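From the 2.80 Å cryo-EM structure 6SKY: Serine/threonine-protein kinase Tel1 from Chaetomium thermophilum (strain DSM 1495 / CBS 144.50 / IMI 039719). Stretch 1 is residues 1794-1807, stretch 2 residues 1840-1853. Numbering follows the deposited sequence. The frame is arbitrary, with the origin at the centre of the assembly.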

# COMPACT_ATOMS: atom_id res chain seq x y z
N ALA A 1794 -2.96 59.97 -12.98
CA ALA A 1794 -1.63 59.62 -13.45
C ALA A 1794 -1.39 58.12 -13.39
O ALA A 1794 -0.77 57.56 -14.30
CB ALA A 1794 -0.58 60.35 -12.62
N GLU A 1795 -1.88 57.45 -12.35
CA GLU A 1795 -1.73 56.01 -12.29
C GLU A 1795 -2.54 55.31 -13.37
O GLU A 1795 -2.12 54.26 -13.87
CB GLU A 1795 -2.14 55.50 -10.92
CG GLU A 1795 -1.14 55.82 -9.83
CD GLU A 1795 -1.36 57.19 -9.22
OE1 GLU A 1795 -2.53 57.61 -9.12
OE2 GLU A 1795 -0.37 57.83 -8.83
N ARG A 1796 -3.69 55.85 -13.75
CA ARG A 1796 -4.47 55.22 -14.80
C ARG A 1796 -3.90 55.50 -16.18
O ARG A 1796 -4.12 54.71 -17.10
CB ARG A 1796 -5.93 55.69 -14.74
CG ARG A 1796 -6.56 55.57 -13.38
CD ARG A 1796 -8.04 55.27 -13.46
NE ARG A 1796 -8.79 56.25 -14.24
CZ ARG A 1796 -9.20 57.42 -13.77
NH1 ARG A 1796 -8.93 57.78 -12.53
NH2 ARG A 1796 -9.89 58.25 -14.56
N ALA A 1797 -3.17 56.60 -16.34
CA ALA A 1797 -2.69 57.01 -17.64
C ALA A 1797 -1.21 56.75 -17.86
O ALA A 1797 -0.71 57.02 -18.95
CB ALA A 1797 -2.97 58.50 -17.86
N PHE A 1798 -0.50 56.25 -16.86
CA PHE A 1798 0.95 56.08 -16.96
C PHE A 1798 1.39 55.21 -18.13
O PHE A 1798 2.30 55.63 -18.88
CB PHE A 1798 1.47 55.54 -15.63
CG PHE A 1798 2.93 55.66 -15.47
CD1 PHE A 1798 3.51 56.88 -15.21
CD2 PHE A 1798 3.74 54.55 -15.55
CE1 PHE A 1798 4.85 56.99 -15.06
CE2 PHE A 1798 5.08 54.66 -15.39
CZ PHE A 1798 5.64 55.88 -15.15
N PRO A 1799 0.84 54.01 -18.36
CA PRO A 1799 1.33 53.20 -19.48
C PRO A 1799 1.14 53.86 -20.83
O PRO A 1799 2.02 53.77 -21.69
CB PRO A 1799 0.51 51.92 -19.36
CG PRO A 1799 0.12 51.86 -17.98
CD PRO A 1799 -0.15 53.26 -17.59
N PHE A 1800 0.01 54.53 -21.04
CA PHE A 1800 -0.24 55.17 -22.32
C PHE A 1800 0.75 56.29 -22.58
O PHE A 1800 1.23 56.46 -23.70
CB PHE A 1800 -1.66 55.70 -22.36
CG PHE A 1800 -2.70 54.66 -22.10
CD1 PHE A 1800 -2.80 53.55 -22.90
CD2 PHE A 1800 -3.58 54.80 -21.07
CE1 PHE A 1800 -3.75 52.60 -22.66
CE2 PHE A 1800 -4.53 53.85 -20.83
CZ PHE A 1800 -4.61 52.75 -21.63
N VAL A 1801 1.09 57.05 -21.54
CA VAL A 1801 2.05 58.13 -21.70
C VAL A 1801 3.42 57.58 -22.03
O VAL A 1801 4.10 58.05 -22.95
CB VAL A 1801 2.08 59.01 -20.44
CG1 VAL A 1801 3.14 60.07 -20.57
CG2 VAL A 1801 0.74 59.64 -20.22
N VAL A 1802 3.86 56.57 -21.27
CA VAL A 1802 5.17 55.98 -21.52
C VAL A 1802 5.26 55.45 -22.94
O VAL A 1802 6.24 55.69 -23.66
CB VAL A 1802 5.47 54.87 -20.50
CG1 VAL A 1802 6.69 54.12 -20.90
CG2 VAL A 1802 5.67 55.46 -19.14
N HIS A 1803 4.22 54.74 -23.38
CA HIS A 1803 4.24 54.19 -24.73
C HIS A 1803 4.25 55.28 -25.78
O HIS A 1803 4.97 55.18 -26.77
CB HIS A 1803 3.06 53.26 -24.95
CG HIS A 1803 2.91 52.80 -26.36
ND1 HIS A 1803 1.74 52.94 -27.07
CD2 HIS A 1803 3.79 52.22 -27.20
CE1 HIS A 1803 1.91 52.46 -28.29
NE2 HIS A 1803 3.14 52.01 -28.39
N LEU A 1804 3.45 56.33 -25.60
CA LEU A 1804 3.41 57.39 -26.60
C LEU A 1804 4.75 58.08 -26.73
O LEU A 1804 5.21 58.36 -27.85
CB LEU A 1804 2.33 58.41 -26.25
CG LEU A 1804 0.90 58.03 -26.63
CD1 LEU A 1804 -0.06 58.99 -26.01
CD2 LEU A 1804 0.75 58.07 -28.12
N VAL A 1805 5.43 58.34 -25.61
CA VAL A 1805 6.73 58.98 -25.68
C VAL A 1805 7.76 58.07 -26.35
O VAL A 1805 8.52 58.50 -27.23
CB VAL A 1805 7.18 59.41 -24.28
CG1 VAL A 1805 8.62 59.86 -24.31
CG2 VAL A 1805 6.30 60.51 -23.78
N LEU A 1806 7.82 56.81 -25.92
CA LEU A 1806 8.80 55.89 -26.48
C LEU A 1806 8.57 55.68 -27.97
O LEU A 1806 9.52 55.56 -28.74
CB LEU A 1806 8.77 54.56 -25.75
CG LEU A 1806 9.25 54.51 -24.31
CD1 LEU A 1806 9.07 53.12 -23.78
CD2 LEU A 1806 10.69 54.89 -24.22
N ALA A 1807 7.31 55.62 -28.39
CA ALA A 1807 7.01 55.43 -29.80
C ALA A 1807 7.30 56.68 -30.60
O ALA A 1807 7.68 56.58 -31.77
CB ALA A 1807 5.55 55.02 -29.98
N LYS A 1840 4.20 48.01 -8.47
CA LYS A 1840 3.14 47.38 -9.24
C LYS A 1840 2.88 48.12 -10.55
O LYS A 1840 2.66 47.50 -11.59
CB LYS A 1840 1.86 47.31 -8.43
CG LYS A 1840 1.78 46.17 -7.47
CD LYS A 1840 0.36 45.99 -7.01
CE LYS A 1840 0.26 45.05 -5.84
NZ LYS A 1840 0.41 43.63 -6.24
N LEU A 1841 2.90 49.44 -10.51
CA LEU A 1841 2.64 50.23 -11.71
C LEU A 1841 3.77 50.12 -12.71
O LEU A 1841 3.53 50.11 -13.92
CB LEU A 1841 2.40 51.68 -11.32
CG LEU A 1841 2.03 52.68 -12.40
CD1 LEU A 1841 0.68 52.38 -12.96
CD2 LEU A 1841 2.06 54.06 -11.83
N LEU A 1842 5.01 50.01 -12.23
CA LEU A 1842 6.13 49.77 -13.13
C LEU A 1842 6.00 48.43 -13.83
O LEU A 1842 6.22 48.31 -15.05
CB LEU A 1842 7.44 49.83 -12.36
CG LEU A 1842 8.15 51.17 -12.38
CD1 LEU A 1842 9.45 51.03 -11.65
CD2 LEU A 1842 8.37 51.59 -13.80
N ILE A 1843 5.66 47.39 -13.08
CA ILE A 1843 5.50 46.06 -13.66
C ILE A 1843 4.37 46.05 -14.67
O ILE A 1843 4.48 45.45 -15.75
CB ILE A 1843 5.29 45.03 -12.55
CG1 ILE A 1843 6.58 44.83 -11.78
CG2 ILE A 1843 4.81 43.73 -13.12
CD1 ILE A 1843 6.37 44.41 -10.38
N ASN A 1844 3.26 46.72 -14.36
CA ASN A 1844 2.15 46.78 -15.31
C ASN A 1844 2.51 47.57 -16.55
O ASN A 1844 2.02 47.26 -17.64
CB ASN A 1844 0.92 47.36 -14.64
CG ASN A 1844 0.19 46.35 -13.83
OD1 ASN A 1844 -0.09 46.56 -12.66
ND2 ASN A 1844 -0.13 45.23 -14.44
N THR A 1845 3.36 48.58 -16.44
CA THR A 1845 3.81 49.29 -17.63
C THR A 1845 4.67 48.40 -18.51
O THR A 1845 4.53 48.41 -19.74
CB THR A 1845 4.58 50.54 -17.25
OG1 THR A 1845 3.77 51.35 -16.40
CG2 THR A 1845 4.91 51.33 -18.48
N ILE A 1846 5.58 47.63 -17.92
CA ILE A 1846 6.39 46.69 -18.70
C ILE A 1846 5.49 45.69 -19.42
O ILE A 1846 5.67 45.41 -20.61
CB ILE A 1846 7.40 45.98 -17.80
CG1 ILE A 1846 8.42 46.97 -17.24
CG2 ILE A 1846 8.11 44.90 -18.55
CD1 ILE A 1846 9.38 46.35 -16.29
N LEU A 1847 4.52 45.14 -18.70
CA LEU A 1847 3.59 44.20 -19.32
C LEU A 1847 2.84 44.85 -20.48
O LEU A 1847 2.69 44.24 -21.54
CB LEU A 1847 2.60 43.68 -18.29
CG LEU A 1847 3.08 42.67 -17.28
CD1 LEU A 1847 1.92 42.28 -16.42
CD2 LEU A 1847 3.63 41.48 -17.99
N TYR A 1848 2.35 46.07 -20.29
CA TYR A 1848 1.61 46.73 -21.35
C TYR A 1848 2.48 46.97 -22.57
O TYR A 1848 2.03 46.84 -23.70
CB TYR A 1848 1.02 48.04 -20.86
CG TYR A 1848 0.34 48.84 -21.93
CD1 TYR A 1848 -0.91 48.49 -22.38
CD2 TYR A 1848 0.96 49.93 -22.50
CE1 TYR A 1848 -1.52 49.20 -23.36
CE2 TYR A 1848 0.35 50.64 -23.49
CZ TYR A 1848 -0.89 50.27 -23.91
OH TYR A 1848 -1.52 50.98 -24.89
N LEU A 1849 3.74 47.34 -22.36
CA LEU A 1849 4.62 47.57 -23.49
C LEU A 1849 4.93 46.28 -24.24
O LEU A 1849 5.22 46.32 -25.43
CB LEU A 1849 5.91 48.23 -23.04
CG LEU A 1849 5.88 49.71 -22.71
CD1 LEU A 1849 7.19 50.09 -22.11
CD2 LEU A 1849 5.60 50.52 -23.93
N ARG A 1850 4.88 45.14 -23.55
CA ARG A 1850 5.06 43.87 -24.24
C ARG A 1850 3.95 43.55 -25.23
O ARG A 1850 4.11 42.62 -26.02
CB ARG A 1850 5.15 42.74 -23.24
CG ARG A 1850 6.55 42.35 -22.87
CD ARG A 1850 6.49 41.17 -21.94
NE ARG A 1850 5.43 40.25 -22.33
CZ ARG A 1850 5.61 39.21 -23.14
NH1 ARG A 1850 6.80 38.95 -23.64
NH2 ARG A 1850 4.58 38.43 -23.44
N THR A 1851 2.82 44.25 -25.21
CA THR A 1851 1.72 43.96 -26.11
C THR A 1851 1.61 44.95 -27.26
O THR A 1851 0.67 44.86 -28.05
CB THR A 1851 0.39 43.93 -25.36
OG1 THR A 1851 0.01 45.26 -25.02
CG2 THR A 1851 0.50 43.13 -24.10
N GLN A 1852 2.54 45.88 -27.38
CA GLN A 1852 2.46 46.91 -28.40
C GLN A 1852 3.47 46.64 -29.48
O GLN A 1852 4.65 46.47 -29.18
CB GLN A 1852 2.70 48.30 -27.79
CG GLN A 1852 1.65 48.73 -26.80
CD GLN A 1852 0.27 48.67 -27.37
OE1 GLN A 1852 -0.60 47.99 -26.83
NE2 GLN A 1852 0.05 49.36 -28.46
N PRO A 1853 3.06 46.60 -30.75
CA PRO A 1853 4.01 46.26 -31.82
C PRO A 1853 5.00 47.38 -32.08
O PRO A 1853 4.62 48.53 -32.25
CB PRO A 1853 3.10 46.01 -33.02
CG PRO A 1853 1.85 46.68 -32.70
CD PRO A 1853 1.68 46.60 -31.24

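The centre of this contact is apolar, and it lies where two helices come closest. Residues 1794-1807 and 1840-1849 run in broadly the same direction, their axes inclined at 42° and approaching to 9.3 Å. The backbones draw nearest at Pro-1799 and Thr-1845, whose CA atoms are 5.0 Å apart, and both residues are compact enough to allow it. Pro-1799 has no amide hydrogen to give to the turn before, and the first helix is kinked here, the nitrogens of Pro-1799 and Phe-1800 both lacking that bond; its ring offers a small apolar surface instead. Thr-1845 brings a hydroxyl to this setting but spends its proton within its own helix, OG1 donating to Leu-1841 O at 2.8 Å. Thr-1845 OG1 can therefore lie 4.0 Å from Pro-1799 CG and, at the edge of the aromatic ring, 3.3 Å from Phe-1798 CD2. Its methyl group supplies an apolar contact, with Thr-1845 CG2 4.1 Å from Val-1802 CG1.

Around this pair the larger side chains fill the space left as the helices diverge. On the N-terminal side, Leu-1841 points toward the first helix and places its CG 4.0 Å from Phe-1798 CD2, while its CD1 lies 3.5 Å from the backbone oxygen, O, of Glu-1795. Further along, Leu-1849 leaves its backbone sideways, but its branched end comes nearer: CD1 is 4.2 Å from Val-1802 CG1 and 3.9 Å from Leu-1806 CD1. These are van der Waals contacts, well served by branched aliphatic chains.

Tyr-1848 joins the apolar centre to more polar surroundings. Its CD2 packs 3.7 Å from Pro-1799 CB, and its ring receives the edge of Phe-1800 in an offset edge-to-face pair, with centroids 5.5 Å apart and planes at 82°. Such an arrangement sets the slightly positive ring hydrogens of one aromatic against the electron-rich face of the other. The Tyr-1848 hydroxyl is hydrogen-bonded elsewhere in the structure, so the residue can be buried without leaving that group unsatisfied.

At the polar edge, His-1803 uses its CB apolarly, 3.9 Å from Leu-1849 CD2, and its imidazole as a platform. Gln-1852, closing a type I turn that begins at Leu-1849, lays its CG over one face, 4.0 Å from the ring centroid of His-1803, a CH-pi contact; glutamine suits the place because its aliphatic part supplies the C-H group while its amide remains polar. No hydrogen bond was identified between the stretches; the 615 Å² buried here reflects mainly apolar and aromatic packing.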